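Local coordinates for protein succinyl-CoA ligase (ADP-forming) subunit alpha (Methanosaeta concilii, PDB 6HXI) that pairs a CoA-ligase family portion with a helical citrate synthase-like portion in one chain, and holds coenzyme A in this structure, at residues 41-45 / 78-82; 143-147 / 166-170; 174-178 / 212-216; 421-426 / 584-588; 513-519 / 549-554. All coordinates share one frame; numbering follows the deposited sequence.

In the fold
From the N terminus, the chain first builds two mixed beta-sheets flanked by helices. Contact 1 closes the loop between the start of strand 42-46 and the turn leading to strand 83-86, in the first sheet. Contact 2 follows in series and joins the end of strand 143-145 to the approach to strand 172-176. Contact 3, also in series, begins on that strand and packs helix 212-221 against it, so contacts 2 and 3 share the second sheet. The last two lie in the citrate synthase-like helical part: contact 4 pairs helices 420-430 and 571-594, and contact 5, nested inside its long loop, joins the approach and first turn of helix 517-530 to helix 540-555.

Contact 1: residues 41-45 / 78-82; sequences SISAI and YPEAD
Ser43 and Ala81 mark the closest approach of the two backbones, with CA atoms 6.4 Å apart. The chain turns a corner at Ser43 and goes on as a strand through Ala44 and Ile45. Opposite it, residues 78-81 form a type I beta turn just after a helix, closed by the bond from Ala81 N to Tyr78 O at 3.2 Å. The bend at Ser43 lets its side chain and its carbonyl meet the same ring. Ser43 CB lies 3.7 Å from Tyr78 CG, at the root of the phenol, while Ser43 O stands over the centre of the ring, 3.9 Å above its plane. Tyr78 holds CG anti to its own carbonyl carbon (chi1 -63°), which lays the ring along the corner. Ala44 CB approaches the ring obliquely, 4.1 Å from Tyr78 CD2. Small residues suit the corner because a broad flat ring can settle directly on its backbone. The serine hydroxyl turns to the beta turn, where Ser43 OG passes 3.9 Å from Ala81 CB. A water hydrogen-bonded to Ser43 OG at 2.9 Å donates a weak bond to Glu80 OE1, a loose polar link at the more exposed end of the contact. Strand 42-46 runs between the parallel strands 15-18 and 61-68 of the first sheet. Phe16 of strand 15-18 touches Ala44, Tyr78 and Ala81, and Pro66 and Tyr68 of strand 61-68 also pack on Tyr78, so the turn between helix 71-77 and strand 83-86 rests on both strands flanking 42-46.

Contact 2: residues 143-147 / 166-170; sequences GMTAG and LYRPG
Ala146 and Gly147 dock on the Leu166-Pro169 loop in a close backbone-to-backbone contact at the end of strand 143-145, beside edge strand 149-150 of the second sheet. Residues 146-147 leave strand 143-145, while the facing loop follows helix 158-163 and leads into strand 172-176; strand 196-201 lies between the two strands. Gly147 N donates a weak hydrogen bond to Leu166 O (3.0 Å, with an angle of 135° at the hydrogen), and Gly147 CA comes within 3.2 Å of Tyr167 O. Glycine suits this place: its phi is positive, 74°, and the loop presses against the side where a side chain would stand. Ala146 is equally well fitted, its methyl CB reaching 3.5 Å from Leu166 O and 3.7 Å from Arg168 O. Pro169 meets the carbonyl end of this residue, with Pro169 CB 3.7 Å from Ala146 O. Met144 bends at chi2 and chi3 and crosses Leu166 at about a right angle, SD lying 4.2 Å from Leu166 CB; both side chains pack on Phe186 and Ala155. Arg168 turns the other way and forms a salt bridge with Glu330. With a single weak bond between them, the segments probably adhere mainly through close fit, though both are also hydrogen-bonded to strand 196-201; two residues with little or no side chain let carbonyl groups of the loop come close, and the thioether of Met144 fills in beside Leu166.

Contact 3: residues 174-178 / 212-216; sequences FVSKS and MLDHI
Met212 and Val175 join a helix to a central strand in the alpha/beta sandwich of the CoA-ligase family. Helix 212-221 belongs to a beta-alpha-beta crossover from strand 196-201 to strand 227-233, and strand 172-176 lies between those two. The axes of segments 174-176 and 212-216 run nearly antiparallel, at 176°, and 8.7 Å apart. The Met212 side chain can be followed outward. Its CB faces Val175 CG1 at 4.1 Å, and CG settles 3.9 Å from Val175 CG2. Because the chain is extended beyond CG (chi2 176°), SD carries the methyl past the valine to the end of the strand. There CE lies 3.5 Å from Lys177 N and also meets Lys177 CG, with the two side chains crossing at about a right angle. A long unbranched thioether suits this path along the strand, and the branches of the beta-branched valine divide between different residues of the helix: Val175 CG1 touches Ile216 CG1 at 3.6 Å, while CG2 also faces His215 CB. The lysine continues outward to a salt bridge with Glu239, and Ile242 of helix 239-247 packs on both Met212 and Ile216. On the other face of the strand, Phe174 and Ser176 pack on Leu182 of helix 179-192. Just before that helix, Ser176 OG donates to Ser178 O over 2.8 Å, the donor tilted 25° from the carbonyl plane.

Contact 4: residues 421-426 / 584-588; sequences GAHNAI and LIGHI
Ala425 sits against Leu584 and Ile588 where two helices of the citrate synthase-like all-helical part pack together, running in broadly the same direction. The local axes cross at -36° and come within 8.7 Å. Gly421, Ala422 and Ala425, with little or no side chain, let the larger residues of helix 571-594 come close to the backbone. Leu584 CD1 reaches the backbone of helix 420-430, 3.6 Å from Ala422 N, beside Gly421. Ala425 CB then meets Leu584 CG at 4.1 Å and, one turn further on, Ile588 CG1 at 3.8 Å. His587 leans against Ala422 and Ile426, one turn apart on the facing helix. Its ring carbon CD2 is 3.8 Å from Ala422 CB, and on the same side of the ring plane Ile426 CD1 comes within 3.9 Å of His587 ND1; both methyl groups approach the ring obliquely. Ile426 holds CG1 anti to its carbonyl carbon (chi1 -78°), which brings that methylene to 3.7 Å from His587 CB. The histidine NE2 is hydrogen-bonded to Asp414. Further round the pair, Leu439 and Leu443 of helix 435-443 pack on Leu584, and Ser438 of the same helix touches Ile588. Another copy of the protein sets Cys357 against His587, Phe355 against Ile426 and Trp392 against Ile585, while His423, on the side of helix 420-430 turned away from helix 571-594, bonds through NE2 to His423 of a third subunit.

Contact 5: residues 513-519 / 549-554; sequences FPSTELL and IDLMSS
Asp550 grips the start of helix 517-530 with both carboxylate oxygens. Leu518 N donates to OD1 over 2.9 Å, fairly straight at 160°, and Leu519 N donates to OD2 over 2.8 Å along a more bent path of 135°. Asp550 CG, anti to its carbonyl carbon (chi1 -79°), carries the carboxylate to both amides. Each oxygen uses its syn lone pair, the side facing the other oxygen, so the group holds the two successive amides like a fork. A water bonded to Ser515 OG accepts from Glu517 N and donates to Asp550 OD1, bringing a third amide into the network. One turn along helix 540-555, Ser554 OG accepts a hydrogen bond from Ser515 N at 3.2 Å and donates to Asp550 O from above the carbonyl plane; a small hydroxyl on a helix can thus serve its own backbone and a passing loop. Apolar groups flank the polar centre. Leu518 CD2 rests 3.7 Å from Ile549 CB, the Phe513 ring turns its edge to Asp550 CB, and Phe513 CE2 lies 4.0 Å from Leu551 CB. Pro514 CD packs 3.7 Å from Ser554 CB. Farther out, Phe404 of helix 399-412 meets the Phe513 ring edge-to-face and also touches Leu551, while Phe461 of helix 453-466 backs Leu518. Thr516 occupies the N-cap position, yet its side chain makes no capping bond, and the amides beyond it turn to a carboxylate from another helix. The positive end of the helix dipole would probably steady the negative charge of Asp550, which would add an electrostatic component to the directional hydrogen bonds.

Contact 1: residues 41-45 / 78-82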
# COMPACT_ATOMS: atom_id res chain seq x y z
N SER B 41 20.71 -40.28 -7.78
CA SER B 41 20.82 -41.27 -6.70
C SER B 41 19.96 -40.90 -5.46
O SER B 41 19.98 -41.63 -4.48
CB SER B 41 22.27 -41.40 -6.26
OG SER B 41 22.74 -40.16 -5.74
N ILE B 42 19.27 -39.74 -5.50
CA ILE B 42 18.48 -39.21 -4.39
C ILE B 42 17.01 -39.17 -4.79
O ILE B 42 16.65 -38.46 -5.72
CB ILE B 42 18.97 -37.80 -3.97
CG1 ILE B 42 20.45 -37.82 -3.51
CG2 ILE B 42 18.03 -37.16 -2.93
CD1 ILE B 42 21.09 -36.39 -3.38
N SER B 43 16.16 -39.90 -4.04
CA SER B 43 14.72 -39.92 -4.25
C SER B 43 14.11 -38.72 -3.49
O SER B 43 13.24 -38.04 -4.04
CB SER B 43 14.13 -41.23 -3.74
OG SER B 43 14.46 -42.32 -4.58
N ALA B 44 14.56 -38.47 -2.23
CA ALA B 44 14.03 -37.36 -1.42
C ALA B 44 15.01 -36.87 -0.37
O ALA B 44 15.96 -37.56 0.01
CB ALA B 44 12.71 -37.76 -0.74
N ILE B 45 14.73 -35.67 0.15
CA ILE B 45 15.46 -35.07 1.25
C ILE B 45 14.54 -35.16 2.46
O ILE B 45 13.33 -34.99 2.31
CB ILE B 45 15.88 -33.62 0.94
CG1 ILE B 45 16.76 -33.57 -0.33
CG2 ILE B 45 16.59 -32.96 2.13
CD1 ILE B 45 16.41 -32.46 -1.20
N TYR B 78 8.70 -43.04 -1.37
CA TYR B 78 9.77 -43.61 -2.18
C TYR B 78 10.26 -44.95 -1.61
O TYR B 78 11.37 -45.00 -1.06
CB TYR B 78 10.92 -42.59 -2.41
CG TYR B 78 10.47 -41.37 -3.19
CD1 TYR B 78 10.44 -41.38 -4.58
CD2 TYR B 78 9.93 -40.26 -2.54
CE1 TYR B 78 9.94 -40.30 -5.31
CE2 TYR B 78 9.40 -39.19 -3.25
CZ TYR B 78 9.43 -39.20 -4.64
OH TYR B 78 8.91 -38.13 -5.34
N PRO B 79 9.46 -46.06 -1.74
CA PRO B 79 9.91 -47.36 -1.21
C PRO B 79 11.15 -47.93 -1.88
O PRO B 79 11.81 -48.77 -1.29
CB PRO B 79 8.69 -48.28 -1.38
CG PRO B 79 7.86 -47.64 -2.39
CD PRO B 79 8.11 -46.17 -2.34
N GLU B 80 11.46 -47.45 -3.10
CA GLU B 80 12.63 -47.89 -3.87
C GLU B 80 13.96 -47.44 -3.26
O GLU B 80 15.00 -47.98 -3.60
CB GLU B 80 12.52 -47.42 -5.34
CG GLU B 80 12.62 -45.92 -5.54
CD GLU B 80 11.31 -45.17 -5.65
OE1 GLU B 80 11.27 -44.17 -6.39
OE2 GLU B 80 10.33 -45.58 -4.99
N ALA B 81 13.92 -46.40 -2.41
CA ALA B 81 15.11 -45.85 -1.76
C ALA B 81 15.46 -46.74 -0.55
O ALA B 81 14.66 -46.85 0.39
CB ALA B 81 14.85 -44.41 -1.32
N ASP B 82 16.60 -47.44 -0.61
CA ASP B 82 17.03 -48.37 0.44
C ASP B 82 18.25 -47.87 1.26
O ASP B 82 18.73 -48.55 2.16
CB ASP B 82 17.28 -49.77 -0.15
CG ASP B 82 18.60 -49.95 -0.89
OD1 ASP B 82 18.99 -49.02 -1.64
OD2 ASP B 82 19.23 -51.02 -0.74
O HOH W 1 13.15 -41.52 -7.06

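Contact 2: residues 143-147 / 166-170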
# COMPACT_ATOMS: atom_id res chain seq x y z
N GLY B 143 31.46 -43.52 2.08
CA GLY B 143 32.13 -44.39 1.13
C GLY B 143 31.49 -44.24 -0.24
O GLY B 143 30.66 -43.35 -0.45
N MET B 144 31.91 -45.07 -1.18
CA MET B 144 31.40 -45.01 -2.55
C MET B 144 31.71 -46.24 -3.37
O MET B 144 32.67 -46.94 -3.08
CB MET B 144 31.88 -43.73 -3.28
CG MET B 144 33.37 -43.58 -3.48
SD MET B 144 33.78 -42.77 -5.08
CE MET B 144 32.94 -41.21 -4.93
N THR B 145 30.90 -46.48 -4.40
CA THR B 145 31.10 -47.49 -5.44
C THR B 145 31.44 -46.62 -6.65
O THR B 145 30.61 -45.80 -7.08
CB THR B 145 29.85 -48.37 -5.68
OG1 THR B 145 29.48 -49.03 -4.47
CG2 THR B 145 30.09 -49.43 -6.77
N ALA B 146 32.68 -46.74 -7.16
CA ALA B 146 33.15 -45.97 -8.30
C ALA B 146 32.28 -46.18 -9.53
O ALA B 146 31.92 -47.31 -9.86
CB ALA B 146 34.59 -46.32 -8.59
N GLY B 147 31.86 -45.09 -10.13
CA GLY B 147 30.98 -45.09 -11.29
C GLY B 147 29.53 -45.42 -11.00
O GLY B 147 28.75 -45.55 -11.95
N LEU B 166 37.40 -41.75 -10.43
CA LEU B 166 36.34 -42.37 -9.64
C LEU B 166 35.00 -42.50 -10.36
O LEU B 166 34.07 -43.09 -9.81
CB LEU B 166 36.18 -41.63 -8.29
CG LEU B 166 37.40 -41.72 -7.34
CD1 LEU B 166 37.28 -40.73 -6.22
CD2 LEU B 166 37.60 -43.16 -6.80
N TYR B 167 34.89 -41.98 -11.59
CA TYR B 167 33.69 -42.07 -12.44
C TYR B 167 33.59 -43.45 -13.15
O TYR B 167 32.55 -43.73 -13.77
CB TYR B 167 33.66 -40.90 -13.47
CG TYR B 167 34.96 -40.72 -14.21
CD1 TYR B 167 35.25 -41.48 -15.35
CD2 TYR B 167 35.94 -39.85 -13.75
CE1 TYR B 167 36.48 -41.36 -16.00
CE2 TYR B 167 37.16 -39.71 -14.40
CZ TYR B 167 37.43 -40.47 -15.52
OH TYR B 167 38.62 -40.32 -16.18
N ARG B 168 34.64 -44.31 -13.03
CA ARG B 168 34.74 -45.68 -13.55
C ARG B 168 35.30 -46.64 -12.48
O ARG B 168 36.30 -46.31 -11.83
CB ARG B 168 35.66 -45.74 -14.80
CG ARG B 168 36.97 -44.95 -14.65
CD ARG B 168 38.09 -45.71 -15.24
NE ARG B 168 39.37 -45.46 -14.60
CZ ARG B 168 39.78 -46.06 -13.49
NH1 ARG B 168 38.97 -46.88 -12.83
NH2 ARG B 168 40.98 -45.80 -12.99
N PRO B 169 34.74 -47.87 -12.35
CA PRO B 169 35.30 -48.82 -11.36
C PRO B 169 36.63 -49.47 -11.75
O PRO B 169 36.94 -49.64 -12.94
CB PRO B 169 34.21 -49.89 -11.24
CG PRO B 169 33.52 -49.89 -12.55
CD PRO B 169 33.56 -48.44 -13.03
N GLY B 170 37.39 -49.85 -10.73
CA GLY B 170 38.62 -50.61 -10.83
C GLY B 170 38.41 -51.98 -10.20
O GLY B 170 37.27 -52.43 -10.09

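Contact 3: residues 174-178 / 212-216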
# COMPACT_ATOMS: atom_id res chain seq x y z
N PHE B 174 38.35 -51.28 -1.05
CA PHE B 174 39.01 -50.50 0.00
C PHE B 174 38.17 -50.23 1.28
O PHE B 174 37.01 -49.83 1.18
CB PHE B 174 39.53 -49.15 -0.56
CG PHE B 174 40.34 -48.39 0.45
CD1 PHE B 174 41.64 -48.77 0.75
CD2 PHE B 174 39.77 -47.36 1.18
CE1 PHE B 174 42.36 -48.12 1.75
CE2 PHE B 174 40.49 -46.71 2.18
CZ PHE B 174 41.78 -47.09 2.46
N VAL B 175 38.81 -50.33 2.46
CA VAL B 175 38.16 -50.02 3.74
C VAL B 175 39.14 -49.32 4.72
O VAL B 175 40.29 -49.76 4.90
CB VAL B 175 37.41 -51.25 4.36
CG1 VAL B 175 38.36 -52.31 4.86
CG2 VAL B 175 36.44 -50.83 5.46
N SER B 176 38.70 -48.23 5.32
CA SER B 176 39.50 -47.50 6.30
C SER B 176 38.66 -47.14 7.54
O SER B 176 37.47 -47.43 7.60
CB SER B 176 40.12 -46.25 5.68
OG SER B 176 39.13 -45.29 5.35
N LYS B 177 39.30 -46.52 8.53
CA LYS B 177 38.61 -45.98 9.69
C LYS B 177 38.39 -44.50 9.40
O LYS B 177 37.27 -44.01 9.50
CB LYS B 177 39.43 -46.19 10.97
CG LYS B 177 39.02 -47.43 11.72
CD LYS B 177 40.13 -47.98 12.60
CE LYS B 177 39.60 -49.12 13.43
NZ LYS B 177 40.60 -49.68 14.38
N SER B 178 39.44 -43.81 8.94
CA SER B 178 39.45 -42.39 8.63
C SER B 178 38.73 -42.02 7.33
O SER B 178 38.91 -42.66 6.30
CB SER B 178 40.90 -41.90 8.57
OG SER B 178 41.02 -40.57 8.11
N MET B 212 35.42 -53.30 9.97
CA MET B 212 36.10 -53.40 8.68
C MET B 212 35.86 -54.75 8.02
O MET B 212 35.64 -54.80 6.80
CB MET B 212 37.60 -53.14 8.82
CG MET B 212 37.97 -51.68 8.99
SD MET B 212 39.75 -51.56 9.25
CE MET B 212 39.95 -49.93 9.21
N LEU B 213 35.88 -55.85 8.81
CA LEU B 213 35.69 -57.22 8.30
C LEU B 213 34.37 -57.42 7.57
O LEU B 213 34.36 -58.12 6.57
CB LEU B 213 35.89 -58.31 9.38
CG LEU B 213 35.83 -59.78 8.88
CD1 LEU B 213 36.95 -60.09 7.87
CD2 LEU B 213 35.83 -60.75 10.04
N ASP B 214 33.28 -56.78 8.04
CA ASP B 214 31.96 -56.87 7.40
C ASP B 214 32.09 -56.53 5.91
O ASP B 214 31.71 -57.35 5.06
CB ASP B 214 30.94 -55.91 8.08
CG ASP B 214 30.78 -56.07 9.58
OD1 ASP B 214 31.50 -56.91 10.18
OD2 ASP B 214 29.93 -55.35 10.17
N HIS B 215 32.74 -55.36 5.61
CA HIS B 215 33.00 -54.87 4.27
C HIS B 215 34.03 -55.71 3.55
O HIS B 215 33.79 -56.01 2.39
CB HIS B 215 33.36 -53.38 4.28
CG HIS B 215 32.35 -52.56 5.03
ND1 HIS B 215 31.11 -52.27 4.49
CD2 HIS B 215 32.40 -52.07 6.29
CE1 HIS B 215 30.45 -51.60 5.42
NE2 HIS B 215 31.19 -51.44 6.52
N ILE B 216 35.12 -56.17 4.24
CA ILE B 216 36.15 -57.02 3.63
C ILE B 216 35.54 -58.34 3.13
O ILE B 216 35.90 -58.81 2.03
CB ILE B 216 37.41 -57.23 4.54
CG1 ILE B 216 38.19 -55.91 4.67
CG2 ILE B 216 38.32 -58.35 3.99
CD1 ILE B 216 39.36 -55.89 5.68

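Contact 4: residues 421-426 / 584-588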
# COMPACT_ATOMS: atom_id res chain seq x y z
N GLY B 421 -5.81 10.30 6.38
CA GLY B 421 -4.91 9.20 6.73
C GLY B 421 -5.37 8.37 7.90
O GLY B 421 -5.44 7.15 7.80
N ALA B 422 -5.72 9.04 9.02
CA ALA B 422 -6.16 8.36 10.23
C ALA B 422 -7.50 7.68 9.91
O ALA B 422 -7.69 6.52 10.23
CB ALA B 422 -6.29 9.34 11.38
N HIS B 423 -8.35 8.37 9.21
CA HIS B 423 -9.68 7.89 8.81
C HIS B 423 -9.59 6.62 7.96
O HIS B 423 -10.25 5.66 8.28
CB HIS B 423 -10.54 8.98 8.15
CG HIS B 423 -11.87 8.44 7.72
ND1 HIS B 423 -12.90 8.19 8.65
CD2 HIS B 423 -12.31 8.12 6.47
CE1 HIS B 423 -13.93 7.73 7.93
NE2 HIS B 423 -13.61 7.64 6.62
N ASN B 424 -8.71 6.57 6.97
CA ASN B 424 -8.56 5.37 6.15
C ASN B 424 -7.97 4.19 6.92
O ASN B 424 -8.39 3.05 6.68
CB ASN B 424 -7.77 5.65 4.86
CG ASN B 424 -8.64 6.15 3.76
OD1 ASN B 424 -9.70 6.74 4.01
ND2 ASN B 424 -8.25 5.90 2.53
N ALA B 425 -7.00 4.48 7.80
CA ALA B 425 -6.33 3.47 8.65
C ALA B 425 -7.37 2.83 9.62
O ALA B 425 -7.30 1.65 9.87
CB ALA B 425 -5.14 4.12 9.44
N ILE B 426 -8.34 3.62 10.12
CA ILE B 426 -9.39 3.21 11.03
C ILE B 426 -10.39 2.34 10.31
O ILE B 426 -10.84 1.36 10.88
CB ILE B 426 -10.06 4.49 11.66
CG1 ILE B 426 -9.16 5.07 12.79
CG2 ILE B 426 -11.51 4.22 12.15
CD1 ILE B 426 -9.59 6.46 13.31
N LEU B 584 -1.15 6.99 13.18
CA LEU B 584 -1.89 5.99 12.32
C LEU B 584 -1.89 4.61 12.99
O LEU B 584 -2.95 4.06 13.22
CB LEU B 584 -1.38 5.93 10.87
CG LEU B 584 -1.99 6.80 9.76
CD1 LEU B 584 -2.38 8.19 10.19
CD2 LEU B 584 -1.06 6.87 8.56
N ILE B 585 -0.73 4.14 13.43
CA ILE B 585 -0.55 2.88 14.20
C ILE B 585 -1.39 2.99 15.50
O ILE B 585 -2.13 2.07 15.83
CB ILE B 585 0.96 2.64 14.48
CG1 ILE B 585 1.71 2.27 13.13
CG2 ILE B 585 1.13 1.51 15.52
CD1 ILE B 585 3.25 2.46 13.11
N GLY B 586 -1.30 4.11 16.18
CA GLY B 586 -2.11 4.37 17.37
C GLY B 586 -3.61 4.15 17.12
O GLY B 586 -4.28 3.41 17.84
N HIS B 587 -4.15 4.79 16.11
CA HIS B 587 -5.60 4.65 15.79
C HIS B 587 -5.99 3.20 15.35
O HIS B 587 -7.03 2.67 15.76
CB HIS B 587 -5.96 5.64 14.66
CG HIS B 587 -6.04 7.06 15.17
ND1 HIS B 587 -6.97 7.42 16.10
CD2 HIS B 587 -5.32 8.14 14.82
CE1 HIS B 587 -6.78 8.71 16.32
NE2 HIS B 587 -5.79 9.19 15.57
N ILE B 588 -5.14 2.55 14.59
CA ILE B 588 -5.41 1.15 14.19
C ILE B 588 -5.54 0.26 15.43
O ILE B 588 -6.46 -0.55 15.49
CB ILE B 588 -4.22 0.68 13.31
CG1 ILE B 588 -4.24 1.37 11.94
CG2 ILE B 588 -4.21 -0.87 13.24
CD1 ILE B 588 -2.86 1.37 11.26

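Contact 5: residues 513-519 / 549-554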
# COMPACT_ATOMS: atom_id res chain seq x y z
N PHE B 513 18.10 28.41 15.98
CA PHE B 513 18.69 28.35 14.64
C PHE B 513 19.68 29.45 14.40
O PHE B 513 19.34 30.62 14.60
CB PHE B 513 17.62 28.41 13.52
CG PHE B 513 16.81 27.18 13.22
CD1 PHE B 513 16.67 26.17 14.17
CD2 PHE B 513 16.09 27.08 12.02
CE1 PHE B 513 15.84 25.08 13.92
CE2 PHE B 513 15.29 25.99 11.77
CZ PHE B 513 15.15 25.01 12.73
N PRO B 514 20.87 29.13 13.87
CA PRO B 514 21.84 30.19 13.55
C PRO B 514 21.25 31.28 12.64
O PRO B 514 21.50 32.46 12.89
CB PRO B 514 22.99 29.43 12.90
CG PRO B 514 22.92 28.07 13.55
CD PRO B 514 21.45 27.79 13.61
N SER B 515 20.44 30.89 11.64
CA SER B 515 19.74 31.78 10.71
C SER B 515 18.29 31.35 10.48
O SER B 515 18.01 30.16 10.39
CB SER B 515 20.46 31.83 9.36
OG SER B 515 20.28 30.62 8.65
N THR B 516 17.38 32.34 10.38
CA THR B 516 15.93 32.17 10.13
C THR B 516 15.51 33.20 9.06
O THR B 516 14.52 33.91 9.26
CB THR B 516 15.10 32.35 11.44
OG1 THR B 516 15.20 33.70 11.87
CG2 THR B 516 15.53 31.40 12.58
N GLU B 517 16.27 33.31 7.94
CA GLU B 517 15.99 34.26 6.85
C GLU B 517 14.64 34.01 6.15
O GLU B 517 13.87 34.95 5.92
CB GLU B 517 17.14 34.22 5.84
CG GLU B 517 17.24 35.45 4.94
CD GLU B 517 18.28 35.41 3.83
OE1 GLU B 517 18.57 34.31 3.30
OE2 GLU B 517 18.75 36.50 3.43
N LEU B 518 14.34 32.73 5.83
CA LEU B 518 13.08 32.43 5.17
C LEU B 518 11.91 32.57 6.16
O LEU B 518 10.82 33.00 5.76
CB LEU B 518 13.13 31.09 4.45
CG LEU B 518 11.97 30.81 3.47
CD1 LEU B 518 11.84 31.89 2.41
CD2 LEU B 518 12.08 29.43 2.88
N LEU B 519 12.19 32.34 7.47
CA LEU B 519 11.16 32.55 8.48
C LEU B 519 10.84 34.05 8.63
O LEU B 519 9.67 34.41 8.69
CB LEU B 519 11.48 31.89 9.83
CG LEU B 519 10.50 32.22 10.97
CD1 LEU B 519 9.15 31.51 10.79
CD2 LEU B 519 11.11 31.86 12.31
N ILE B 549 13.92 24.70 5.26
CA ILE B 549 14.83 25.44 4.36
C ILE B 549 15.83 26.22 5.23
O ILE B 549 17.03 26.22 4.94
CB ILE B 549 14.09 26.41 3.38
CG1 ILE B 549 13.01 25.68 2.51
CG2 ILE B 549 15.09 27.23 2.51
CD1 ILE B 549 13.52 24.49 1.84
N ASP B 550 15.35 26.89 6.30
CA ASP B 550 16.25 27.62 7.21
C ASP B 550 17.27 26.72 7.92
O ASP B 550 18.41 27.11 8.09
CB ASP B 550 15.47 28.44 8.21
CG ASP B 550 14.96 29.73 7.61
OD1 ASP B 550 15.63 30.27 6.63
OD2 ASP B 550 13.92 30.24 8.11
N LEU B 551 16.86 25.51 8.32
CA LEU B 551 17.72 24.52 8.97
C LEU B 551 18.87 24.17 7.98
O LEU B 551 20.06 24.16 8.36
CB LEU B 551 16.86 23.27 9.29
CG LEU B 551 17.54 22.08 9.97
CD1 LEU B 551 16.52 21.24 10.70
CD2 LEU B 551 18.19 21.14 8.95
N MET B 552 18.50 23.87 6.72
CA MET B 552 19.46 23.52 5.68
C MET B 552 20.42 24.66 5.37
O MET B 552 21.61 24.41 5.25
CB MET B 552 18.75 23.03 4.44
CG MET B 552 18.21 21.63 4.61
SD MET B 552 17.57 21.02 3.06
CE MET B 552 16.16 22.04 2.85
N SER B 553 19.92 25.91 5.31
CA SER B 553 20.76 27.10 5.13
C SER B 553 21.66 27.30 6.36
O SER B 553 22.77 27.78 6.21
CB SER B 553 19.90 28.34 4.94
OG SER B 553 19.19 28.24 3.71
N SER B 554 21.18 26.96 7.58
CA SER B 554 21.98 27.08 8.82
C SER B 554 23.11 26.03 8.83
O SER B 554 24.19 26.36 9.27
CB SER B 554 21.12 26.94 10.06
OG SER B 554 20.18 28.00 10.20
O HOH W 2 18.18 31.04 7.04